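CopN (PDB 4NRH) probably acts as the YopN/MxiC-like gatekeeper of type III secretion in Chlamydia pneumoniae, joining with the chaperone Scc3 in a complex that directs translocator secretion. Local coordinates at residues A[262-267]-A[297-302]. Residues are numbered along the deposited sequence; the frame is centred on the assembly and turned at random.
Sequences VTGVLN and ALDAVN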
loop_
_atom_site.group_PDB
_atom_site.type_symbol
_atom_site.label_atom_id
_atom_site.label_comp_id
_atom_site.label_asym_id
_atom_site.label_seq_id
_atom_site.Cartn_x
_atom_site.Cartn_y
_atom_site.Cartn_z
ATOM N N VAL A 262 11.809 12.341 26.493
ATOM C CA VAL A 262 11.092 11.079 26.368
ATOM C C VAL A 262 9.628 11.321 26.010
ATOM O O VAL A 262 9.091 10.694 25.095
ATOM C CB VAL A 262 11.173 10.257 27.670
ATOM C CG1 VAL A 262 10.255 9.046 27.599
ATOM C CG2 VAL A 262 12.606 9.830 27.935
ATOM N N THR A 263 8.995 12.236 26.738
ATOM C CA THR A 263 7.612 12.627 26.479
ATOM C C THR A 263 7.428 13.137 25.050
ATOM O O THR A 263 6.460 12.782 24.376
ATOM C CB THR A 263 7.147 13.716 27.470
ATOM O OG1 THR A 263 7.176 13.193 28.804
ATOM C CG2 THR A 263 5.734 14.180 27.143
ATOM N N GLY A 264 8.364 13.966 24.597
ATOM C CA GLY A 264 8.307 14.533 23.262
ATOM C C GLY A 264 8.309 13.481 22.169
ATOM O O GLY A 264 7.546 13.573 21.205
ATOM N N VAL A 265 9.170 12.479 22.319
ATOM C CA VAL A 265 9.259 11.392 21.350
ATOM C C VAL A 265 7.997 10.531 21.380
ATOM O O VAL A 265 7.480 10.134 20.335
ATOM C CB VAL A 265 10.493 10.506 21.611
ATOM C CG1 VAL A 265 10.488 9.293 20.693
ATOM C CG2 VAL A 265 11.768 11.310 21.418
ATOM N N LEU A 266 7.505 10.253 22.585
ATOM C CA LEU A 266 6.290 9.462 22.758
ATOM C C LEU A 266 5.092 10.133 22.095
ATOM O O LEU A 266 4.296 9.479 21.422
ATOM C CB LEU A 266 6.004 9.232 24.243
ATOM C CG LEU A 266 6.884 8.215 24.970
ATOM C CD1 LEU A 266 6.677 8.309 26.474
ATOM C CD2 LEU A 266 6.588 6.811 24.474
ATOM N N ASN A 267 4.967 11.443 22.295
ATOM C CA ASN A 267 3.911 12.215 21.652
ATOM C C ASN A 267 4.062 12.190 20.137
ATOM O O ASN A 267 3.076 12.176 19.400
ATOM C CB ASN A 267 3.915 13.658 22.156
ATOM C CG ASN A 267 3.335 13.791 23.549
ATOM O OD1 ASN A 267 2.454 13.027 23.943
ATOM N ND2 ASN A 267 3.828 14.765 24.304
ATOM N N ALA A 297 2.576 4.706 28.431
ATOM C CA ALA A 297 3.974 5.071 28.623
ATOM C C ALA A 297 4.110 6.539 29.009
ATOM O O ALA A 297 4.908 6.889 29.876
ATOM C CB ALA A 297 4.777 4.776 27.363
ATOM N N LEU A 298 3.320 7.391 28.363
ATOM C CA LEU A 298 3.286 8.816 28.679
ATOM C C LEU A 298 2.907 9.074 30.135
ATOM O O LEU A 298 3.504 9.919 30.800
ATOM C CB LEU A 298 2.307 9.541 27.754
ATOM C CG LEU A 298 2.816 9.888 26.357
ATOM C CD1 LEU A 298 1.657 10.254 25.446
ATOM C CD2 LEU A 298 3.817 11.029 26.435
ATOM N N ASP A 299 1.910 8.342 30.619
ATOM C CA ASP A 299 1.441 8.489 31.992
ATOM C C ASP A 299 2.499 8.046 32.999
ATOM O O ASP A 299 2.738 8.724 33.999
ATOM C CB ASP A 299 0.149 7.696 32.200
ATOM C CG ASP A 299 -1.012 8.253 31.398
ATOM O OD1 ASP A 299 -0.995 9.464 31.089
ATOM O OD2 ASP A 299 -1.940 7.482 31.077
ATOM N N ALA A 300 3.122 6.902 32.732
ATOM C CA ALA A 300 4.165 6.359 33.597
ATOM C C ALA A 300 5.365 7.297 33.701
ATOM O O ALA A 300 5.960 7.445 34.768
ATOM C CB ALA A 300 4.605 4.991 33.096
ATOM N N VAL A 301 5.716 7.922 32.582
ATOM C CA VAL A 301 6.888 8.792 32.507
ATOM C C VAL A 301 6.706 10.098 33.283
ATOM O O VAL A 301 7.634 10.567 33.946
ATOM C CB VAL A 301 7.243 9.112 31.032
ATOM C CG1 VAL A 301 8.197 10.295 30.939
ATOM C CG2 VAL A 301 7.842 7.890 30.355
ATOM N N ASN A 302 5.504 10.663 33.236
ATOM C CA ASN A 302 5.263 11.967 33.845
ATOM C C ASN A 302 4.971 11.893 35.341
ATOM O O ASN A 302 4.556 10.857 35.860
ATOM C CB ASN A 302 4.109 12.675 33.133
ATOM C CG ASN A 302 4.508 13.217 31.775
ATOM O OD1 ASN A 302 5.178 14.246 31.677
ATOM N ND2 ASN A 302 4.097 12.527 30.717
#
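The side-chain amide of N267 has L298 over one of its faces: CD2 of L298 lies well out of the amide plane and 4.0 Å from CG of N267, while CD1 of L298 touches OD1 of N267 at 3.3 Å, closer to that plane. L298 offers OD1 methyl carbons and no donor, so this contact is packing. The amide of N302 is met from one side by T263, whose OG1 stands off the amide plane at 3.7 Å from both OD1 and ND2 of N302, too far for a bond. That hydroxyl is instead satisfied by the carbonyl of V259, one turn back; T263 chi1 of -63° puts OG1 beside the backbone N and leaves CG2 to face CD2 of L298. N302 also closes its own helix end: its ND2 donates to O of L298 at 2.7 Å (N-H...O 147°), and its backbone N reaches the same oxygen from the opposite face of the carbonyl. The rest of the contact is mostly apolar. L266 and L298 lie side by side with their chains running opposite ways, bringing CD2 of L298 to 3.6 Å from CB of L266, while CD2 of L266 meets CB of A297. V301 CG1 packs against T263 OG1 in van der Waals contact, and V301 CG2 meets V262 CG1 at 3.8 Å and also L266 CD1. The short segments run nearly antiparallel (169°) with axes 10.0 Å apart, consistent with the helical third domain of the LcrE family. Helix 259-272 thus pairs with the C-terminal end of helix 284-301, and V251 of helix 244-255 touches V262 and L266.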